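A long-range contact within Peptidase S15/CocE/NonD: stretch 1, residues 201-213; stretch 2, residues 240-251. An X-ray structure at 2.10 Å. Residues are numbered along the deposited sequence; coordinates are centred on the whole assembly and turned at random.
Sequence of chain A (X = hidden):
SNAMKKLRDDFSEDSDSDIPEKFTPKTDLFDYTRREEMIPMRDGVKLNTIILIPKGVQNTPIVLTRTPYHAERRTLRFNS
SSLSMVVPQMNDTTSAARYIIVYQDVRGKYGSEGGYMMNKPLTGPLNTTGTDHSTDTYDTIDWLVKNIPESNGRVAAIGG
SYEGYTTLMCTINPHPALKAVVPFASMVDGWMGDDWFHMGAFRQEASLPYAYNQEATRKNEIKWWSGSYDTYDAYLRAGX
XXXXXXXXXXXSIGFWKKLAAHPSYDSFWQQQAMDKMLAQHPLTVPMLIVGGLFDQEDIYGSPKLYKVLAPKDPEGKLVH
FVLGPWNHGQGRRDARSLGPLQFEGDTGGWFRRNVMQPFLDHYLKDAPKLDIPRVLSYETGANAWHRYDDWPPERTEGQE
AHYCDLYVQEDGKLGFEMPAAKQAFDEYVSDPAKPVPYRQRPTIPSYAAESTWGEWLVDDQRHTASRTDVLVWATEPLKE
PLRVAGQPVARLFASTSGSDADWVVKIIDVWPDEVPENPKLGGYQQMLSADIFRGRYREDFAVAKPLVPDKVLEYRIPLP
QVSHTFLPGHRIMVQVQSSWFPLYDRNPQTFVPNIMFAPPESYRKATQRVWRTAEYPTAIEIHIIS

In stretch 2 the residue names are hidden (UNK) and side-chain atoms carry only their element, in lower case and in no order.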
# COMPACT_ATOMS: atom_id res chain seq x y z
N ALA A 201 -17.42 -12.98 31.52
CA ALA A 201 -17.59 -11.77 30.72
C ALA A 201 -18.06 -12.13 29.31
O ALA A 201 -17.35 -12.83 28.59
CB ALA A 201 -16.29 -10.99 30.68
N PHE A 202 -19.28 -11.70 28.94
CA PHE A 202 -19.92 -12.03 27.67
C PHE A 202 -19.29 -11.34 26.45
O PHE A 202 -19.20 -10.12 26.41
CB PHE A 202 -21.43 -11.71 27.73
CG PHE A 202 -22.22 -12.12 26.50
CD1 PHE A 202 -22.12 -13.42 25.99
CD2 PHE A 202 -23.09 -11.23 25.89
CE1 PHE A 202 -22.86 -13.80 24.87
CE2 PHE A 202 -23.84 -11.63 24.78
CZ PHE A 202 -23.72 -12.90 24.27
N ARG A 203 -18.94 -12.15 25.43
CA ARG A 203 -18.39 -11.68 24.15
C ARG A 203 -19.55 -11.41 23.17
O ARG A 203 -19.78 -12.18 22.23
CB ARG A 203 -17.39 -12.71 23.56
CG ARG A 203 -16.00 -12.59 24.15
CD ARG A 203 -15.23 -13.90 24.12
NE ARG A 203 -14.69 -14.20 22.79
CZ ARG A 203 -13.52 -13.76 22.33
NH1 ARG A 203 -12.75 -13.00 23.10
NH2 ARG A 203 -13.12 -14.07 21.11
N GLN A 204 -20.30 -10.31 23.42
CA GLN A 204 -21.47 -9.90 22.63
C GLN A 204 -21.17 -9.75 21.12
O GLN A 204 -22.00 -10.14 20.31
CB GLN A 204 -22.08 -8.60 23.18
CG GLN A 204 -21.06 -7.48 23.43
CD GLN A 204 -21.68 -6.16 23.85
OE1 GLN A 204 -22.88 -6.05 24.12
NE2 GLN A 204 -20.85 -5.12 23.93
N GLU A 205 -19.99 -9.22 20.76
CA GLU A 205 -19.59 -9.01 19.36
C GLU A 205 -19.32 -10.33 18.63
O GLU A 205 -19.61 -10.43 17.43
CB GLU A 205 -18.35 -8.12 19.28
CG GLU A 205 -18.68 -6.67 19.01
CD GLU A 205 -17.60 -5.95 18.21
OE1 GLU A 205 -16.52 -5.69 18.78
OE2 GLU A 205 -17.81 -5.73 17.00
N ALA A 206 -18.74 -11.31 19.32
CA ALA A 206 -18.44 -12.61 18.73
C ALA A 206 -19.64 -13.56 18.79
O ALA A 206 -19.69 -14.53 18.03
CB ALA A 206 -17.24 -13.24 19.43
N SER A 207 -20.60 -13.30 19.70
CA SER A 207 -21.74 -14.20 19.89
C SER A 207 -22.98 -13.83 19.07
O SER A 207 -23.46 -14.67 18.32
CB SER A 207 -22.10 -14.29 21.37
OG SER A 207 -21.00 -14.71 22.14
N LEU A 208 -23.53 -12.61 19.26
CA LEU A 208 -24.79 -12.17 18.63
C LEU A 208 -24.78 -12.24 17.08
O LEU A 208 -25.65 -12.92 16.54
CB LEU A 208 -25.21 -10.77 19.10
CG LEU A 208 -25.48 -10.59 20.61
CD1 LEU A 208 -25.89 -9.17 20.92
CD2 LEU A 208 -26.56 -11.55 21.10
N PRO A 209 -23.82 -11.60 16.34
CA PRO A 209 -23.85 -11.72 14.86
C PRO A 209 -23.68 -13.16 14.37
O PRO A 209 -24.33 -13.55 13.40
CB PRO A 209 -22.68 -10.83 14.41
CG PRO A 209 -22.42 -9.92 15.56
CD PRO A 209 -22.71 -10.73 16.77
N TYR A 210 -22.83 -13.95 15.05
CA TYR A 210 -22.57 -15.35 14.70
C TYR A 210 -23.81 -16.23 14.91
O TYR A 210 -24.13 -17.02 14.03
CB TYR A 210 -21.37 -15.89 15.50
CG TYR A 210 -21.04 -17.33 15.21
CD1 TYR A 210 -21.55 -18.36 15.99
CD2 TYR A 210 -20.18 -17.67 14.16
CE1 TYR A 210 -21.24 -19.70 15.73
CE2 TYR A 210 -19.86 -19.00 13.89
CZ TYR A 210 -20.39 -20.01 14.68
OH TYR A 210 -20.08 -21.32 14.43
N ALA A 211 -24.49 -16.10 16.07
CA ALA A 211 -25.72 -16.87 16.33
C ALA A 211 -26.80 -16.50 15.31
O ALA A 211 -27.49 -17.38 14.82
CB ALA A 211 -26.21 -16.61 17.75
N TYR A 212 -26.89 -15.21 14.94
CA TYR A 212 -27.84 -14.71 13.94
C TYR A 212 -27.57 -15.33 12.57
O TYR A 212 -28.47 -15.91 11.99
CB TYR A 212 -27.75 -13.17 13.86
CG TYR A 212 -28.86 -12.53 13.06
CD1 TYR A 212 -28.75 -12.35 11.68
CD2 TYR A 212 -29.99 -12.01 13.69
CE1 TYR A 212 -29.75 -11.72 10.95
CE2 TYR A 212 -31.00 -11.37 12.97
CZ TYR A 212 -30.87 -11.22 11.59
OH TYR A 212 -31.86 -10.60 10.88
N ASN A 213 -26.33 -15.21 12.07
CA ASN A 213 -25.92 -15.71 10.75
C ASN A 213 -26.06 -17.22 10.62
O ASN A 213 -26.65 -17.70 9.65
CB ASN A 213 -24.47 -15.27 10.43
CG ASN A 213 -24.31 -13.79 10.22
OD1 ASN A 213 -25.25 -13.09 9.85
ND2 ASN A 213 -23.11 -13.28 10.44
N UNK A 240 -27.19 -2.75 26.66
CA UNK A 240 -26.87 -4.12 27.07
C UNK A 240 -27.00 -5.07 25.88
O UNK A 240 -27.58 -4.70 24.85
c UNK A 240 -29.24 -4.43 28.05
c UNK A 240 -27.75 -4.56 28.26
n UNK A 240 -29.95 -4.01 29.09
o UNK A 240 -29.79 -4.78 27.01
N UNK A 241 -26.44 -6.29 26.00
CA UNK A 241 -26.45 -7.32 24.95
C UNK A 241 -27.88 -7.77 24.57
O UNK A 241 -28.12 -8.11 23.41
c UNK A 241 -25.63 -8.52 25.40
N UNK A 242 -28.79 -7.75 25.54
CA UNK A 242 -30.19 -8.12 25.34
C UNK A 242 -30.92 -7.20 24.39
O UNK A 242 -31.66 -7.66 23.52
N UNK A 243 -30.72 -5.87 24.54
CA UNK A 243 -31.35 -4.87 23.67
C UNK A 243 -30.77 -4.92 22.26
O UNK A 243 -31.46 -4.56 21.31
c UNK A 243 -31.21 -3.48 24.26
N UNK A 244 -29.50 -5.36 22.12
CA UNK A 244 -28.87 -5.51 20.81
C UNK A 244 -29.48 -6.71 20.08
O UNK A 244 -29.77 -6.62 18.88
s UNK A 244 -26.58 -3.80 18.98
c UNK A 244 -27.34 -5.65 20.93
c UNK A 244 -26.62 -5.51 19.60
c UNK A 244 -25.68 -4.04 17.49
N UNK A 245 -29.71 -7.82 20.81
CA UNK A 245 -30.31 -9.04 20.27
C UNK A 245 -31.79 -8.81 19.93
O UNK A 245 -32.26 -9.27 18.89
c UNK A 245 -30.17 -10.18 21.26
N UNK A 246 -32.52 -8.05 20.78
CA UNK A 246 -33.93 -7.71 20.56
C UNK A 246 -34.09 -6.76 19.37
O UNK A 246 -35.10 -6.86 18.67
c UNK A 246 -34.53 -7.10 21.81
N UNK A 247 -33.10 -5.86 19.12
CA UNK A 247 -33.14 -4.92 17.99
C UNK A 247 -33.03 -5.65 16.63
O UNK A 247 -33.42 -5.10 15.60
c UNK A 247 -32.05 -3.86 18.11
o UNK A 247 -30.75 -4.39 17.88
N UNK A 248 -32.54 -6.91 16.65
CA UNK A 248 -32.40 -7.75 15.46
C UNK A 248 -33.46 -8.86 15.42
O UNK A 248 -33.49 -9.65 14.47
c UNK A 248 -28.19 -4.30 14.60
n UNK A 248 -27.21 -3.77 13.87
c UNK A 248 -30.98 -8.34 15.38
c UNK A 248 -29.64 -6.22 15.11
c UNK A 248 -30.02 -7.54 14.49
n UNK A 248 -28.59 -5.55 14.36
n UNK A 248 -28.77 -3.58 15.54
N UNK A 249 -34.35 -8.87 16.43
CA UNK A 249 -35.42 -9.86 16.56
C UNK A 249 -34.91 -11.27 16.73
O UNK A 249 -35.31 -12.17 15.97
N UNK A 250 -34.00 -11.48 17.70
CA UNK A 250 -33.34 -12.76 17.94
C UNK A 250 -34.03 -13.61 19.02
O UNK A 250 -33.46 -14.61 19.46
c UNK A 250 -31.03 -11.98 17.21
c UNK A 250 -28.78 -13.49 17.79
c UNK A 250 -31.87 -12.53 18.33
s UNK A 250 -29.29 -11.78 17.65
N UNK A 251 -35.27 -13.25 19.40
CA UNK A 251 -36.04 -13.97 20.43
C UNK A 251 -36.30 -15.44 20.06
O UNK A 251 -36.39 -16.27 20.96
c UNK A 251 -37.23 -11.95 21.47
c UNK A 251 -36.98 -10.70 20.65
o UNK A 251 -36.70 -10.82 19.43
o UNK A 251 -37.07 -9.59 21.22
c UNK A 251 -37.38 -13.26 20.70
O HOH W 1 -33.26 -8.56 12.04

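Position 240 carries two carbons, the second bonded to one oxygen and one nitrogen: a short amide, hence Asn240. Its CA-to-CB bond points away from stretch 1, and OD1 accepts from N of residue 243 at 2.9 Å, capping the helix that follows. Position 241 has a single carbon, directed toward stretch 1. That CB lies 3.6 Å from Phe202 CE2, near the plane of the ring at its edge, and 3.9 Å from Gln204 OE1; one carbon defines Ala241. Position 242 has no side-chain atom and is Gly242; a CB there would point away.

Position 243 shows one carbon, set sideways and making no contact with stretch 1: Ala243. Position 244 has an unbranched chain of two carbons, a sulfur and a carbon, which identifies Met244. Its CB meets Leu208 CD1 at 3.8 Å, but the chain (chi1 t, chi2 p, chi3 t) then leads away. Position 245 again has one carbon, making it Ala245; CB points sideways yet reaches Leu208 CD2 at 3.9 Å. Position 246, also with one carbon, is Ala246, out of reach.

At position 247 a carbon bears one oxygen, as in serine; Ser247 OG donates to Met244 O at 2.6 Å. Position 248 has three carbons, a nitrogen, then a carbon carrying two more nitrogens, the guanidinium of Arg248. Its CB is 3.9 Å from Tyr212 CE2, while the end leads away and NH1 donates to Ser247 OG at 3.2 Å. Position 249 lacks a side chain and is Gly249; its phi of 63° is one that glycine favours, and the bond from its N to Ala246 O (3.1 Å) belongs to a Schellman motif.

Position 250 repeats the unbranched pattern of two carbons, sulfur and carbon: Met250. CE lies 3.4 Å from Leu208 O and 4.0 Å from Ala211 CB, and CG is 3.7 Å from Tyr212 CD2. Position 251 has three carbons, the third carrying two oxygens; this carboxylate is Glu251, out of reach.

The contact is mainly apolar, burying 414 Å² with no direct hydrogen bond between the stretches. The helices run nearly parallel, at 22° with axes 10.7 Å apart at closest approach, so Leu208 can pack against Ala241, Met244 and Ala245. Beyond the second helix, Met250 fits against Leu208, Ala211 and the Tyr212 ring edge, its SD 5.4 Å from the centroid of the Tyr212 ring. One water adds a polar bridge, its O 2.7 Å from Tyr212 OH and donating to Arg248 O over 2.7 Å.

Stretch 2 (240-251) NAGAMAASRGME
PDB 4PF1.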